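PDB 3T33: G protein coupled receptor from Arabidopsis thaliana, which binds zinc as a member of the LanC-like protein family and may play a role in abscisic acid signalling. Local coordinates for residues T82-T87 against L108-A113; F92-V97 against E101-L106; N266-G271 against K280-V285. All blocks are in the same frame, centred on the assembly; numbering follows the deposited sequence.

Interaction 1 (T82-T87 against L108-A113); sequences TGVLGT and LENVEA
Leu85 carries CG anti to its backbone N (chi1 -159°), and a chi2 of 73° then swings CD1 across to Val111, where it lies 4.1 Å from CG2. The two side chains meet obliquely, methyl against methyl. At Thr87, chi1 of -63° sends the two branches to different partners: OG1 is hydrogen-bonded to Thr67 OG1 of helix 45-69, while the methyl CG2 is left to face Asn110. That methyl comes to 3.3 Å from Asn110 OD1, with the two side chains at roughly a right angle. OD1 is buried here and has no hydrogen-bond partner in the model, so the modelled amide turns its oxygen to a methyl group and gains only van der Waals contact from it. Lower on the same side chain, Asn110 CB packs on Val84 CG1 at 4.1 Å. No hydrogen bond joins the two segments. Leu136 of helix 130-144 touches both Leu85 and Val111, and Trp68 of helix 45-69 packs on Asn110. This is the buried interface of consecutive helices, 84-98 with 101-118, as expected of the all-helical alpha/alpha toroid of the LanC family.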
loop_
_atom_site.group_PDB
_atom_site.type_symbol
_atom_site.label_atom_id
_atom_site.label_comp_id
_atom_site.label_asym_id
_atom_site.label_seq_id
_atom_site.Cartn_x
_atom_site.Cartn_y
_atom_site.Cartn_z
ATOM N N THR A 82 -8.776 -2.388 9.133
ATOM C CA THR A 82 -10.208 -2.103 9.134
ATOM C C THR A 82 -10.667 -1.192 10.282
ATOM O O THR A 82 -11.783 -0.704 10.285
ATOM C CB THR A 82 -11.083 -3.393 9.075
ATOM O OG1 THR A 82 -10.633 -4.361 10.048
ATOM C CG2 THR A 82 -11.007 -4.012 7.713
ATOM N N GLY A 83 -9.816 -0.950 11.252
ATOM C CA GLY A 83 -10.273 -0.239 12.441
ATOM C C GLY A 83 -9.948 1.238 12.431
ATOM O O GLY A 83 -9.696 1.869 11.348
ATOM N N VAL A 84 -9.868 1.796 13.624
ATOM C CA VAL A 84 -9.896 3.215 13.759
ATOM C C VAL A 84 -8.532 3.842 13.460
ATOM O O VAL A 84 -8.440 5.008 13.117
ATOM C CB VAL A 84 -10.483 3.609 15.153
ATOM C CG1 VAL A 84 -10.227 5.085 15.450
ATOM C CG2 VAL A 84 -11.975 3.288 15.171
ATOM N N LEU A 85 -7.483 3.039 13.550
ATOM C CA LEU A 85 -6.180 3.507 13.184
ATOM C C LEU A 85 -6.114 3.877 11.672
ATOM O O LEU A 85 -5.387 4.792 11.302
ATOM C CB LEU A 85 -5.080 2.483 13.555
ATOM C CG LEU A 85 -3.715 3.194 13.633
ATOM C CD1 LEU A 85 -3.519 4.113 14.906
ATOM C CD2 LEU A 85 -2.549 2.233 13.508
ATOM N N GLY A 86 -6.863 3.166 10.837
ATOM C CA GLY A 86 -7.059 3.544 9.425
ATOM C C GLY A 86 -7.497 4.989 9.302
ATOM O O GLY A 86 -6.995 5.739 8.480
ATOM N N THR A 87 -8.364 5.419 10.189
ATOM C CA THR A 87 -8.844 6.791 10.173
ATOM C C THR A 87 -7.773 7.748 10.623
ATOM O O THR A 87 -7.557 8.772 9.950
ATOM C CB THR A 87 -10.111 6.911 11.059
ATOM O OG1 THR A 87 -11.133 6.082 10.476
ATOM C CG2 THR A 87 -10.583 8.324 11.154
ATOM N N LEU A 108 -4.044 12.081 16.630
ATOM C CA LEU A 108 -3.573 11.663 17.947
ATOM C C LEU A 108 -4.661 11.258 18.908
ATOM O O LEU A 108 -4.445 10.372 19.736
ATOM C CB LEU A 108 -2.704 12.736 18.587
ATOM C CG LEU A 108 -1.319 12.700 17.958
ATOM C CD1 LEU A 108 -0.584 13.948 18.343
ATOM C CD2 LEU A 108 -0.554 11.473 18.366
ATOM N N GLU A 109 -5.818 11.894 18.798
ATOM C CA GLU A 109 -6.938 11.459 19.598
ATOM C C GLU A 109 -7.387 10.070 19.168
ATOM O O GLU A 109 -7.713 9.247 20.027
ATOM C CB GLU A 109 -8.128 12.414 19.513
ATOM C CG GLU A 109 -7.795 13.811 19.789
ATOM C CD GLU A 109 -9.031 14.648 20.057
ATOM O OE1 GLU A 109 -10.191 14.151 19.899
ATOM O OE2 GLU A 109 -8.808 15.817 20.470
ATOM N N ASN A 110 -7.434 9.821 17.849
ATOM C CA ASN A 110 -7.793 8.479 17.373
ATOM C C ASN A 110 -6.786 7.417 17.831
ATOM O O ASN A 110 -7.191 6.296 18.142
ATOM C CB ASN A 110 -7.847 8.434 15.863
ATOM C CG ASN A 110 -9.023 9.221 15.276
ATOM O OD1 ASN A 110 -9.328 9.055 14.107
ATOM N ND2 ASN A 110 -9.682 10.049 16.072
ATOM N N VAL A 111 -5.487 7.777 17.835
ATOM C CA VAL A 111 -4.382 6.847 18.158
ATOM C C VAL A 111 -4.524 6.408 19.626
ATOM O O VAL A 111 -4.585 5.196 19.938
ATOM C CB VAL A 111 -2.986 7.470 17.909
ATOM C CG1 VAL A 111 -1.884 6.515 18.270
ATOM C CG2 VAL A 111 -2.802 7.818 16.414
ATOM N N GLU A 112 -4.608 7.415 20.501
ATOM C CA GLU A 112 -4.838 7.215 21.921
ATOM C C GLU A 112 -6.009 6.275 22.202
ATOM O O GLU A 112 -5.846 5.327 22.975
ATOM C CB GLU A 112 -5.031 8.560 22.592
ATOM C CG GLU A 112 -5.568 8.511 24.011
ATOM C CD GLU A 112 -5.323 9.859 24.678
ATOM O OE1 GLU A 112 -6.242 10.747 24.622
ATOM O OE2 GLU A 112 -4.178 10.055 25.187
ATOM N N ALA A 113 -7.171 6.508 21.587
ATOM C CA ALA A 113 -8.270 5.527 21.689
ATOM C C ALA A 113 -7.902 4.128 21.174
ATOM O O ALA A 113 -8.389 3.127 21.676
ATOM C CB ALA A 113 -9.529 6.009 21.018
#

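Interaction 2 (F92-V97 against E101-L106); sequences FKSYQV and EDDLKL
Tyr95 reaches from helix 84-98 to helix 101-118 and can be followed outward atom by atom. Its CB rests on the CB of Asp103, 3.8 Å away. With CG anti to the backbone N (chi1 160°), the ring is laid along Leu104, the two side chains running side by side in the same direction. Leu104 CB sits over one face, 4.1 Å from the ring centroid and 20° off the normal, a CH-pi contact displaced toward the CG end. Farther out, Tyr95 CD2 meets Leu104 CD1, and CZ meets Leu104 CD2 at 4.0 Å. The Glu101 carboxylate, its plane steeply inclined to the ring, approaches obliquely, with Glu101 OE1 4.1 Å from Tyr95 CE1. Leu104 CD1 also meets the edge of the Phe92 ring, 4.2 Å from Phe92 CD1.

Ser94, the residue before Tyr95, makes the polar link: its OG donates to Asp103 OD2 in a hydrogen bond modelled at 2.5 Å, a length too short to be trusted exactly. Asp103 OD1 forms a salt bridge with Lys60 of helix 45-69, whose NZ also makes a weak hydrogen bond to Ser94 OG. The axes of segments 92-97 and 101-106 run nearly antiparallel, 157° apart and 7.9 Å at closest approach. Leucine and two aromatic rings thus supply the apolar part of this helical hairpin, while the buried Asp103 carboxylate has a hydroxyl on one oxygen and an ammonium on the other, which probably keeps it ionised.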
loop_
_atom_site.group_PDB
_atom_site.type_symbol
_atom_site.label_atom_id
_atom_site.label_comp_id
_atom_site.label_asym_id
_atom_site.label_seq_id
_atom_site.Cartn_x
_atom_site.Cartn_y
_atom_site.Cartn_z
ATOM N N PHE A 92 -3.563 11.693 9.379
ATOM C CA PHE A 92 -2.126 11.967 9.243
ATOM C C PHE A 92 -1.699 12.330 7.766
ATOM O O PHE A 92 -0.986 13.294 7.542
ATOM C CB PHE A 92 -1.284 10.795 9.789
ATOM C CG PHE A 92 0.181 11.109 9.860
ATOM C CD1 PHE A 92 0.658 12.041 10.764
ATOM C CD2 PHE A 92 1.078 10.517 8.997
ATOM C CE1 PHE A 92 2.016 12.393 10.800
ATOM C CE2 PHE A 92 2.450 10.874 9.024
ATOM C CZ PHE A 92 2.902 11.811 9.959
ATOM N N LYS A 93 -2.115 11.541 6.791
ATOM C CA LYS A 93 -1.811 11.808 5.395
ATOM C C LYS A 93 -2.381 13.187 4.982
ATOM O O LYS A 93 -1.766 13.957 4.222
ATOM C CB LYS A 93 -2.484 10.732 4.559
ATOM C CG LYS A 93 -2.415 10.996 3.096
ATOM C CD LYS A 93 -1.267 10.241 2.416
ATOM C CE LYS A 93 -0.152 11.091 2.154
ATOM N NZ LYS A 93 1.036 10.265 1.752
ATOM N N SER A 94 -3.545 13.506 5.499
ATOM C CA SER A 94 -4.168 14.779 5.215
ATOM C C SER A 94 -3.415 15.915 5.851
ATOM O O SER A 94 -3.274 16.999 5.286
ATOM C CB SER A 94 -5.577 14.775 5.756
ATOM O OG SER A 94 -6.193 15.989 5.415
ATOM N N TYR A 95 -2.962 15.695 7.060
ATOM C CA TYR A 95 -2.102 16.676 7.639
ATOM C C TYR A 95 -0.826 16.840 6.764
ATOM O O TYR A 95 -0.361 17.952 6.562
ATOM C CB TYR A 95 -1.751 16.276 9.099
ATOM C CG TYR A 95 -0.535 16.964 9.596
ATOM C CD1 TYR A 95 -0.544 18.349 9.858
ATOM C CD2 TYR A 95 0.657 16.268 9.712
ATOM C CE1 TYR A 95 0.642 19.014 10.258
ATOM C CE2 TYR A 95 1.808 16.883 10.106
ATOM C CZ TYR A 95 1.802 18.257 10.390
ATOM O OH TYR A 95 2.981 18.846 10.786
ATOM N N GLN A 96 -0.236 15.743 6.294
ATOM C CA GLN A 96 1.037 15.817 5.573
ATOM C C GLN A 96 0.860 16.666 4.302
ATOM O O GLN A 96 1.817 17.313 3.841
ATOM C CB GLN A 96 1.477 14.421 5.130
ATOM C CG GLN A 96 2.291 13.581 6.110
ATOM C CD GLN A 96 2.899 12.305 5.379
ATOM O OE1 GLN A 96 2.178 11.563 4.659
ATOM N NE2 GLN A 96 4.223 12.077 5.547
ATOM N N VAL A 97 -0.356 16.606 3.733
ATOM C CA VAL A 97 -0.674 17.262 2.479
ATOM C C VAL A 97 -1.109 18.726 2.729
ATOM O O VAL A 97 -0.663 19.609 2.020
ATOM C CB VAL A 97 -1.784 16.509 1.683
ATOM C CG1 VAL A 97 -2.164 17.265 0.422
ATOM C CG2 VAL A 97 -1.311 15.158 1.258
ATOM N N GLU A 101 -3.352 21.453 11.218
ATOM C CA GLU A 101 -2.939 20.914 12.521
ATOM C C GLU A 101 -4.123 20.294 13.213
ATOM O O GLU A 101 -3.939 19.463 14.094
ATOM C CB GLU A 101 -2.235 21.931 13.456
ATOM C CG GLU A 101 -1.134 22.881 12.807
ATOM C CD GLU A 101 0.335 22.319 12.708
ATOM O OE1 GLU A 101 0.757 21.454 13.546
ATOM O OE2 GLU A 101 1.083 22.799 11.788
ATOM N N ASP A 102 -5.340 20.636 12.812
ATOM C CA ASP A 102 -6.490 19.943 13.400
ATOM C C ASP A 102 -6.557 18.470 12.961
ATOM O O ASP A 102 -7.108 17.619 13.693
ATOM C CB ASP A 102 -7.819 20.651 13.092
ATOM C CG ASP A 102 -7.942 22.030 13.788
ATOM O OD1 ASP A 102 -7.193 22.334 14.778
ATOM O OD2 ASP A 102 -8.795 22.838 13.323
ATOM N N ASP A 103 -6.050 18.203 11.749
ATOM C CA ASP A 103 -5.962 16.833 11.222
ATOM C C ASP A 103 -4.987 16.025 12.137
ATOM O O ASP A 103 -5.263 14.904 12.466
ATOM C CB ASP A 103 -5.480 16.781 9.753
ATOM C CG ASP A 103 -6.611 17.013 8.718
ATOM O OD1 ASP A 103 -7.812 16.923 9.045
ATOM O OD2 ASP A 103 -6.287 17.293 7.532
ATOM N N LEU A 104 -3.843 16.611 12.481
ATOM C CA LEU A 104 -2.849 15.951 13.320
ATOM C C LEU A 104 -3.369 15.697 14.735
ATOM O O LEU A 104 -3.183 14.620 15.279
ATOM C CB LEU A 104 -1.598 16.791 13.362
ATOM C CG LEU A 104 -0.399 16.334 14.205
ATOM C CD1 LEU A 104 0.149 14.995 13.665
ATOM C CD2 LEU A 104 0.643 17.395 14.131
ATOM N N LYS A 105 -4.062 16.676 15.314
ATOM C CA LYS A 105 -4.637 16.524 16.650
ATOM C C LYS A 105 -5.661 15.434 16.641
ATOM O O LYS A 105 -5.716 14.628 17.545
ATOM C CB LYS A 105 -5.251 17.849 17.170
ATOM C CG LYS A 105 -4.259 18.630 18.027
ATOM C CD LYS A 105 -4.462 20.135 17.958
ATOM C CE LYS A 105 -3.121 20.862 18.083
ATOM N NZ LYS A 105 -2.973 22.001 17.057
ATOM N N LEU A 106 -6.505 15.419 15.633
ATOM C CA LEU A 106 -7.580 14.473 15.666
ATOM C C LEU A 106 -6.938 13.079 15.552
ATOM O O LEU A 106 -7.347 12.134 16.260
ATOM C CB LEU A 106 -8.560 14.723 14.524
ATOM C CG LEU A 106 -9.794 13.827 14.664
ATOM C CD1 LEU A 106 -10.411 14.072 16.072
ATOM C CD2 LEU A 106 -10.817 14.080 13.550
#

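Interaction 3 (N266-G271 against K280-V285); sequences NRFPSG and KSDRLV
This is a surface contact within one long loop, the connection between helix 250-265 and helix 291-305, where Phe268 and Ser270 meet Asp282. The side chains of Phe268 and Asp282 run antiparallel past one another, and their flat groups are stacked, the carboxylate plane only 16° from that of the ring. Asp282 CB makes a CH-pi contact over the face, 3.9 Å from the Phe268 centroid and 14° off the normal. Toward the far end of the ring, CZ comes to 3.4 Å from Ser281 O, approached obliquely. The carboxylate itself lies over the near end, with OD2 3.4 Å from Phe268 CB.

Residues Phe268 to Gly271 form a type I beta turn, closed by the hydrogen bond from Gly271 N to Phe268 O at 2.9 Å; the positive phi of Gly271 suits a glycine. The turn presents Ser270 to the carboxylate: chi1 of 76° places OG between the backbone N and the carbonyl carbon, from where it donates to Asp282 OD2. That bond is modelled at 2.4 Å, so short that its exact length is doubtful. A water takes the Ser270 N-H at 3.1 Å and donates to the same OD2 at 2.9 Å, giving this oxygen two donors and bridging turn backbone to carboxylate.

Asp282 OD1 forms a salt bridge with Arg324, which also touches Ser270. Through it the loop contact sits against the C-terminal end of helix 308-324, while Arg267 pairs with Glu316 farther back on that helix; no strands are present in this chain.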
loop_
_atom_site.group_PDB
_atom_site.type_symbol
_atom_site.label_atom_id
_atom_site.label_comp_id
_atom_site.label_asym_id
_atom_site.label_seq_id
_atom_site.Cartn_x
_atom_site.Cartn_y
_atom_site.Cartn_z
ATOM N N ASN A 266 8.301 -17.744 -13.398
ATOM C CA ASN A 266 7.300 -18.753 -13.091
ATOM C C ASN A 266 5.882 -18.236 -12.979
ATOM O O ASN A 266 5.000 -18.915 -12.439
ATOM C CB ASN A 266 7.684 -19.484 -11.817
ATOM C CG ASN A 266 8.617 -20.632 -12.082
ATOM O OD1 ASN A 266 8.205 -21.585 -12.713
ATOM N ND2 ASN A 266 9.880 -20.540 -11.625
ATOM N N ARG A 267 5.675 -17.046 -13.518
ATOM C CA ARG A 267 4.367 -16.396 -13.563
ATOM C C ARG A 267 3.477 -17.011 -14.653
ATOM O O ARG A 267 3.942 -17.815 -15.470
ATOM C CB ARG A 267 4.549 -14.871 -13.777
ATOM C CG ARG A 267 5.174 -14.537 -15.110
ATOM C CD ARG A 267 5.754 -13.116 -15.248
ATOM N NE ARG A 267 5.962 -12.891 -16.675
ATOM C CZ ARG A 267 6.728 -11.966 -17.244
ATOM N NH1 ARG A 267 7.421 -11.106 -16.528
ATOM N NH2 ARG A 267 6.804 -11.923 -18.564
ATOM N N PHE A 268 2.195 -16.643 -14.655
ATOM C CA PHE A 268 1.285 -17.114 -15.669
ATOM C C PHE A 268 1.665 -16.722 -17.129
ATOM O O PHE A 268 2.384 -15.725 -17.372
ATOM C CB PHE A 268 -0.151 -16.680 -15.328
ATOM C CG PHE A 268 -0.712 -17.339 -14.092
ATOM C CD1 PHE A 268 -0.817 -18.745 -14.011
ATOM C CD2 PHE A 268 -1.133 -16.558 -12.994
ATOM C CE1 PHE A 268 -1.339 -19.362 -12.864
ATOM C CE2 PHE A 268 -1.641 -17.149 -11.837
ATOM C CZ PHE A 268 -1.746 -18.567 -11.764
ATOM N N PRO A 269 1.214 -17.531 -18.117
ATOM C CA PRO A 269 1.318 -17.091 -19.513
ATOM C C PRO A 269 0.725 -15.665 -19.749
ATOM O O PRO A 269 1.202 -14.936 -20.625
ATOM C CB PRO A 269 0.522 -18.166 -20.290
ATOM C CG PRO A 269 -0.171 -19.095 -19.196
ATOM C CD PRO A 269 0.781 -18.946 -18.010
ATOM N N SER A 270 -0.296 -15.278 -18.988
ATOM C CA SER A 270 -0.838 -13.901 -19.055
ATOM C C SER A 270 0.077 -12.799 -18.448
ATOM O O SER A 270 -0.166 -11.599 -18.680
ATOM C CB SER A 270 -2.200 -13.837 -18.375
ATOM O OG SER A 270 -2.007 -13.852 -16.976
ATOM N N GLY A 271 1.101 -13.190 -17.674
ATOM C CA GLY A 271 2.016 -12.238 -17.038
ATOM C C GLY A 271 1.613 -11.919 -15.580
ATOM O O GLY A 271 2.404 -11.363 -14.818
ATOM N N LYS A 280 -3.505 -23.238 -9.938
ATOM C CA LYS A 280 -3.831 -23.498 -11.340
ATOM C C LYS A 280 -4.768 -22.433 -11.920
ATOM O O LYS A 280 -5.308 -22.595 -13.035
ATOM C CB LYS A 280 -4.411 -24.917 -11.532
ATOM C CG LYS A 280 -3.355 -26.058 -11.442
ATOM C CD LYS A 280 -3.335 -26.946 -12.711
ATOM C CE LYS A 280 -2.355 -28.121 -12.590
ATOM N NZ LYS A 280 -3.091 -29.420 -12.396
ATOM N N SER A 281 -4.953 -21.356 -11.166
ATOM C CA SER A 281 -5.952 -20.391 -11.516
ATOM C C SER A 281 -5.426 -18.944 -11.496
ATOM O O SER A 281 -4.940 -18.434 -10.482
ATOM C CB SER A 281 -7.161 -20.541 -10.607
ATOM O OG SER A 281 -8.175 -19.617 -10.985
ATOM N N ASP A 282 -5.545 -18.327 -12.661
ATOM C CA ASP A 282 -5.142 -16.956 -12.926
ATOM C C ASP A 282 -6.404 -16.128 -12.770
ATOM O O ASP A 282 -7.147 -15.982 -13.696
ATOM C CB ASP A 282 -4.641 -16.863 -14.372
ATOM C CG ASP A 282 -3.992 -15.524 -14.693
ATOM O OD1 ASP A 282 -4.155 -14.538 -13.943
ATOM O OD2 ASP A 282 -3.311 -15.456 -15.725
ATOM N N ARG A 283 -6.628 -15.600 -11.572
ATOM C CA ARG A 283 -7.854 -14.863 -11.295
ATOM C C ARG A 283 -7.634 -13.573 -10.509
ATOM O O ARG A 283 -8.268 -12.556 -10.795
ATOM C CB ARG A 283 -8.854 -15.756 -10.556
ATOM C CG ARG A 283 -8.266 -16.492 -9.363
ATOM C CD ARG A 283 -9.220 -17.555 -8.844
ATOM N NE ARG A 283 -9.410 -17.461 -7.399
ATOM C CZ ARG A 283 -10.507 -16.983 -6.820
ATOM N NH1 ARG A 283 -11.518 -16.554 -7.561
ATOM N NH2 ARG A 283 -10.592 -16.935 -5.497
ATOM N N LEU A 284 -6.749 -13.609 -9.518
ATOM C CA LEU A 284 -6.570 -12.439 -8.644
ATOM C C LEU A 284 -5.529 -11.403 -9.119
ATOM O O LEU A 284 -4.369 -11.735 -9.376
ATOM C CB LEU A 284 -6.286 -12.884 -7.192
ATOM C CG LEU A 284 -7.391 -13.783 -6.574
ATOM C CD1 LEU A 284 -7.075 -14.174 -5.156
ATOM C CD2 LEU A 284 -8.853 -13.229 -6.681
ATOM N N VAL A 285 -5.960 -10.149 -9.232
ATOM C CA VAL A 285 -5.051 -9.035 -9.631
ATOM C C VAL A 285 -5.180 -7.961 -8.552
ATOM O O VAL A 285 -5.871 -6.962 -8.736
ATOM C CB VAL A 285 -5.417 -8.494 -11.039
ATOM C CG1 VAL A 285 -4.449 -7.371 -11.489
ATOM C CG2 VAL A 285 -5.445 -9.635 -12.065
HETATM O O HOH W 1 -2.564 -17.096 -17.985
#

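Overall arrangement
Interactions 1 and 2 are buried and hold the same two helices, 84-98 and 101-118, at successive levels of one hairpin with centres 13 Å apart; interaction 2 lies nearer the connecting turn. Interaction 3 is a surface contact between loop segments on the opposite side of the chain's centre, its centre 37 Å from that of interaction 1 and 40 Å from that of interaction 2. Chemistry follows place: interaction 1 is joined by van der Waals contact alone, and interaction 2 adds a buried serine-aspartate bond to its aromatic packing. Interaction 3 also pairs serine with aspartate, but there a water joins in and a beta turn replaces the helix.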